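PDB 4AKL: nucleocapsid from Crimean-congo hemorrhagic fever virus, which binds single- and double-stranded RNA, probably takes part in packaging the viral genome, and displays sequence-non-specific double-stranded DNA endonuclease activity. Local coordinates for residues I228-A239 and H283-Y291. Sequence-based numbering, arbitrary orientation.
Sequences IALVATGLAKLA and HVAKAQELY
A232 and A287 show how small residues let two helices close up: their CA atoms lie 4.3 Å apart, and the axes of the short helical segments come within 7.8 Å at a crossing angle of -51°. The methyl of A232 is the central knob, seated in a hole formed by H283, K286, L290 and A287. CB of A287 lies against A232 O and L235 CB, while A236 CB lies 3.5 Å from A287 O.

At both ends larger side chains of 283-291 meet small or branched ones of 228-239. H283 turns one ring face to A229, the N-cap residue, whose CB stands 3.8 Å from the ring centroid in a CH-pi contact; V231 CG1 presses on H283 CB, and N221 takes the hydrogen bond of NE2. I228, also just before the helix, meets L290 tip to tip and crosses K286 at about a right angle, its CD1 tightly packed 3.3 Å from K286 CE. At the far end chi1 of Y291 (-177°) swings the ring toward A239, whose CB meets CD1 and CE1 obliquely, both at 3.5 Å; A236 O lies at the ring's edge, near its plane, and F247 meets it edge-to-face. No hydrogen bond joins the segments; this is a single alanine knob seated in a hole, within a close, alanine-rich crossing of helices 230-242 and 270-292.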
ATOM      1  N   ILE A 228      31.738  -4.073   9.679  1.00 89.79           N
ATOM      2  CA  ILE A 228      31.019  -2.806   9.534  1.00 86.31           C
ATOM      3  C   ILE A 228      31.438  -1.797  10.650  1.00 80.45           C
ATOM      4  O   ILE A 228      31.488  -2.173  11.828  1.00 79.80           O
ATOM      5  CB  ILE A 228      29.507  -3.115   9.556  1.00 89.44           C
ATOM      6  CG1 ILE A 228      28.678  -2.034   8.858  1.00 88.88           C
ATOM      7  CG2 ILE A 228      28.998  -3.412  10.983  1.00 88.94           C
ATOM      8  CD1 ILE A 228      27.490  -2.720   7.980  1.00 93.85           C
ATOM      9  N   ALA A 229      31.732  -0.541  10.263  1.00 76.39           N
ATOM     10  CA  ALA A 229      32.208   0.516  11.194  1.00 71.27           C
ATOM     11  C   ALA A 229      31.250   0.776  12.354  1.00 69.96           C
ATOM     12  O   ALA A 229      30.064   1.081  12.149  1.00 71.45           O
ATOM     13  CB  ALA A 229      32.438   1.805  10.462  1.00 68.97           C
ATOM     14  N   LEU A 230      31.768   0.677  13.571  1.00 67.38           N
ATOM     15  CA  LEU A 230      30.962   0.884  14.778  1.00 66.25           C
ATOM     16  C   LEU A 230      30.187   2.216  14.739  1.00 64.31           C
ATOM     17  O   LEU A 230      29.040   2.284  15.225  1.00 65.68           O
ATOM     18  CB  LEU A 230      31.825   0.792  16.034  1.00 64.25           C
ATOM     19  CG  LEU A 230      32.523  -0.556  16.295  1.00 66.35           C
ATOM     20  CD1 LEU A 230      33.609  -0.384  17.430  1.00 63.19           C
ATOM     21  CD2 LEU A 230      31.513  -1.682  16.603  1.00 69.53           C
ATOM     22  N   VAL A 231      30.799   3.245  14.152  1.00 61.38           N
ATOM     23  CA  VAL A 231      30.133   4.534  13.906  1.00 60.38           C
ATOM     24  C   VAL A 231      28.862   4.368  13.092  1.00 63.32           C
ATOM     25  O   VAL A 231      27.834   4.945  13.442  1.00 64.25           O
ATOM     26  CB  VAL A 231      31.069   5.554  13.172  1.00 58.22           C
ATOM     27  CG1 VAL A 231      30.263   6.721  12.565  1.00 58.69           C
ATOM     28  CG2 VAL A 231      32.125   6.075  14.119  1.00 54.47           C
ATOM     29  N   ALA A 232      28.931   3.580  12.018  1.00 65.42           N
ATOM     30  CA  ALA A 232      27.738   3.319  11.162  1.00 69.12           C
ATOM     31  C   ALA A 232      26.644   2.563  11.933  1.00 71.67           C
ATOM     32  O   ALA A 232      25.517   3.043  12.052  1.00 73.01           O
ATOM     33  CB  ALA A 232      28.131   2.542   9.923  1.00 71.39           C
ATOM     34  N   THR A 233      26.995   1.385  12.463  1.00 72.73           N
ATOM     35  CA  THR A 233      26.043   0.563  13.245  1.00 75.80           C
ATOM     36  C   THR A 233      25.503   1.335  14.446  1.00 74.11           C
ATOM     37  O   THR A 233      24.326   1.219  14.774  1.00 76.72           O
ATOM     38  CB  THR A 233      26.637  -0.820  13.699  1.00 77.20           C
ATOM     39  OG1 THR A 233      27.822  -0.639  14.452  1.00 73.69           O
ATOM     40  CG2 THR A 233      26.974  -1.675  12.503  1.00 80.49           C
ATOM     41  N   GLY A 234      26.364   2.140  15.066  1.00 70.01           N
ATOM     42  CA  GLY A 234      25.984   2.989  16.189  1.00 68.74           C
ATOM     43  C   GLY A 234      24.895   3.974  15.822  1.00 69.99           C
ATOM     44  O   GLY A 234      23.833   3.995  16.451  1.00 72.50           O
ATOM     45  N   LEU A 235      25.153   4.781  14.804  1.00 69.16           N
ATOM     46  CA  LEU A 235      24.149   5.739  14.300  1.00 71.12           C
ATOM     47  C   LEU A 235      22.871   5.068  13.807  1.00 75.66           C
ATOM     48  O   LEU A 235      21.770   5.569  14.059  1.00 77.83           O
ATOM     49  CB  LEU A 235      24.725   6.611  13.174  1.00 69.67           C
ATOM     50  CG  LEU A 235      25.462   7.841  13.683  1.00 67.12           C
ATOM     51  CD1 LEU A 235      26.418   8.426  12.601  1.00 66.11           C
ATOM     52  CD2 LEU A 235      24.445   8.869  14.161  1.00 68.70           C
ATOM     53  N   ALA A 236      23.022   3.953  13.094  1.00 77.75           N
ATOM     54  CA  ALA A 236      21.856   3.182  12.619  1.00 82.97           C
ATOM     55  C   ALA A 236      21.013   2.730  13.822  1.00 85.23           C
ATOM     56  O   ALA A 236      19.780   2.896  13.834  1.00 88.76           O
ATOM     57  CB  ALA A 236      22.297   1.978  11.771  1.00 84.66           C
ATOM     58  N   LYS A 237      21.687   2.174  14.829  1.00 83.85           N
ATOM     59  CA  LYS A 237      21.031   1.750  16.083  1.00 86.06           C
ATOM     60  C   LYS A 237      20.376   2.949  16.791  1.00 85.73           C
ATOM     61  O   LYS A 237      19.268   2.823  17.330  1.00 89.50           O
ATOM     62  CB  LYS A 237      22.025   1.029  17.011  1.00 84.04           C
ATOM     63  CG  LYS A 237      21.429   0.348  18.268  1.00 86.92           C
ATOM     64  CD  LYS A 237      20.527  -0.853  17.959  1.00 92.87           C
ATOM     65  CE  LYS A 237      20.460  -1.825  19.159  1.00 95.17           C
ATOM     66  NZ  LYS A 237      20.290  -1.102  20.451  1.00 93.37           N
ATOM     67  N   LEU A 238      21.045   4.102  16.763  1.00 82.24           N
ATOM     68  CA  LEU A 238      20.498   5.339  17.341  1.00 82.34           C
ATOM     69  C   LEU A 238      19.228   5.772  16.602  1.00 86.65           C
ATOM     70  O   LEU A 238      18.239   6.150  17.244  1.00 89.33           O
ATOM     71  CB  LEU A 238      21.543   6.469  17.313  1.00 78.26           C
ATOM     72  CG  LEU A 238      21.419   7.671  18.274  1.00 77.67           C
ATOM     73  CD1 LEU A 238      20.085   8.361  18.195  1.00 80.94           C
ATOM     74  CD2 LEU A 238      21.691   7.250  19.740  1.00 77.06           C
ATOM     75  N   ALA A 239      19.256   5.701  15.266  1.00 87.68           N
ATOM     76  CA  ALA A 239      18.111   6.084  14.431  1.00 92.12           C
ATOM     77  C   ALA A 239      16.818   5.326  14.750  1.00 97.55           C
ATOM     78  O   ALA A 239      15.731   5.899  14.648  1.00100.91           O
ATOM     79  CB  ALA A 239      18.449   5.895  12.979  1.00 92.50           C
ATOM     80  N   HIS A 283      30.855   6.737   6.806  1.00 63.26           N
ATOM     81  CA  HIS A 283      30.146   6.106   7.915  1.00 63.50           C
ATOM     82  C   HIS A 283      28.703   6.615   8.054  1.00 65.27           C
ATOM     83  O   HIS A 283      27.827   5.813   8.357  1.00 67.53           O
ATOM     84  CB  HIS A 283      30.898   6.219   9.225  1.00 60.07           C
ATOM     85  CG  HIS A 283      32.300   5.695   9.165  1.00 59.71           C
ATOM     86  ND1 HIS A 283      32.650   4.597   8.403  1.00 62.38           N
ATOM     87  CD2 HIS A 283      33.442   6.120   9.773  1.00 56.18           C
ATOM     88  CE1 HIS A 283      33.947   4.372   8.544  1.00 62.31           C
ATOM     89  NE2 HIS A 283      34.448   5.278   9.375  1.00 57.08           N
ATOM     90  N   VAL A 284      28.450   7.911   7.810  1.00 64.62           N
ATOM     91  CA  VAL A 284      27.054   8.447   7.875  1.00 66.88           C
ATOM     92  C   VAL A 284      26.142   7.900   6.741  1.00 71.54           C
ATOM     93  O   VAL A 284      24.956   7.563   6.983  1.00 73.98           O
ATOM     94  CB  VAL A 284      27.018   9.999   7.916  1.00 65.57           C
ATOM     95  CG1 VAL A 284      25.557  10.534   7.824  1.00 69.12           C
ATOM     96  CG2 VAL A 284      27.662  10.484   9.198  1.00 62.03           C
ATOM     97  N   ALA A 285      26.701   7.822   5.523  1.00 72.54           N
ATOM     98  CA  ALA A 285      26.014   7.223   4.393  1.00 77.06           C
ATOM     99  C   ALA A 285      25.763   5.746   4.702  1.00 79.02           C
ATOM    100  O   ALA A 285      24.646   5.287   4.545  1.00 82.67           O
ATOM    101  CB  ALA A 285      26.807   7.391   3.089  1.00 77.70           C
ATOM    102  N   LYS A 286      26.789   5.019   5.169  1.00 76.93           N
ATOM    103  CA  LYS A 286      26.640   3.578   5.485  1.00 79.24           C
ATOM    104  C   LYS A 286      25.564   3.339   6.573  1.00 80.18           C
ATOM    105  O   LYS A 286      24.800   2.339   6.508  1.00 83.72           O
ATOM    106  CB  LYS A 286      27.997   2.960   5.854  1.00 76.90           C
ATOM    107  CG  LYS A 286      28.032   1.451   6.094  1.00 79.69           C
ATOM    108  CD  LYS A 286      27.683   0.614   4.846  1.00 85.67           C
ATOM    109  CE  LYS A 286      27.662  -0.872   5.209  1.00 89.03           C
ATOM    110  NZ  LYS A 286      27.262  -1.777   4.114  1.00 94.61           N
ATOM    111  N   ALA A 287      25.486   4.257   7.553  1.00 77.32           N
ATOM    112  CA  ALA A 287      24.440   4.185   8.618  1.00 78.46           C
ATOM    113  C   ALA A 287      23.003   4.169   8.052  1.00 83.27           C
ATOM    114  O   ALA A 287      22.113   3.518   8.613  1.00 85.68           O
ATOM    115  CB  ALA A 287      24.600   5.328   9.639  1.00 74.73           C
ATOM    116  N   GLN A 288      22.787   4.874   6.946  1.00 85.14           N
ATOM    117  CA  GLN A 288      21.458   4.884   6.270  1.00 90.41           C
ATOM    118  C   GLN A 288      21.196   3.602   5.478  1.00 94.67           C
ATOM    119  O   GLN A 288      20.082   3.075   5.523  1.00 98.95           O
ATOM    120  CB  GLN A 288      21.293   6.118   5.380  1.00 91.08           C
ATOM    121  CG  GLN A 288      21.418   7.406   6.201  1.00 88.57           C
ATOM    122  CD  GLN A 288      21.307   8.652   5.371  1.00 90.17           C
ATOM    123  OE1 GLN A 288      20.387   8.793   4.592  1.00 93.49           O
ATOM    124  NE2 GLN A 288      22.268   9.579   5.542  1.00 86.86           N
ATOM    125  N   GLU A 289      22.218   3.100   4.775  1.00 94.00           N
ATOM    126  CA  GLU A 289      22.114   1.819   4.023  1.00 98.54           C
ATOM    127  C   GLU A 289      21.759   0.619   4.931  1.00 99.74           C
ATOM    128  O   GLU A 289      21.121  -0.316   4.481  1.00104.78           O
ATOM    129  CB  GLU A 289      23.393   1.508   3.207  1.00 97.97           C
ATOM    130  CG  GLU A 289      23.865   2.663   2.306  1.00 97.50           C
ATOM    131  CD  GLU A 289      24.760   2.230   1.136  1.00100.92           C
ATOM    132  OE1 GLU A 289      24.263   1.469   0.259  1.00107.28           O
ATOM    133  OE2 GLU A 289      25.943   2.672   1.089  1.00 98.34           O
ATOM    134  N   LEU A 290      22.176   0.653   6.197  1.00 95.37           N
ATOM    135  CA  LEU A 290      21.771  -0.366   7.169  1.00 96.66           C
ATOM    136  C   LEU A 290      20.346  -0.081   7.658  1.00 98.94           C
ATOM    137  O   LEU A 290      19.503  -0.989   7.728  1.00103.38           O
ATOM    138  CB  LEU A 290      22.731  -0.401   8.337  1.00 91.93           C
ATOM    139  CG  LEU A 290      24.144  -0.814   7.919  1.00 90.31           C
ATOM    140  CD1 LEU A 290      25.135  -0.419   8.963  1.00 84.75           C
ATOM    141  CD2 LEU A 290      24.178  -2.320   7.637  1.00 94.89           C
ATOM    142  N   TYR A 291      20.096   1.188   7.990  1.00 96.03           N
ATOM    143  CA  TYR A 291      18.789   1.649   8.464  1.00 98.22           C
ATOM    144  C   TYR A 291      17.699   1.368   7.457  1.00104.05           C
ATOM    145  O   TYR A 291      16.678   0.756   7.784  1.00108.16           O
ATOM    146  CB  TYR A 291      18.821   3.154   8.740  1.00 94.93           C
ATOM    147  CG  TYR A 291      17.537   3.682   9.301  1.00 97.68           C
ATOM    148  CD1 TYR A 291      17.275   3.598  10.668  1.00 97.37           C
ATOM    149  CD2 TYR A 291      16.571   4.261   8.473  1.00102.68           C
ATOM    150  CE1 TYR A 291      16.077   4.082  11.211  1.00100.93           C
ATOM    151  CE2 TYR A 291      15.361   4.746   8.997  1.00105.92           C
ATOM    152  CZ  TYR A 291      15.127   4.651  10.370  1.00105.08           C
ATOM    153  OH  TYR A 291      13.965   5.122  10.914  1.00109.84           O
TER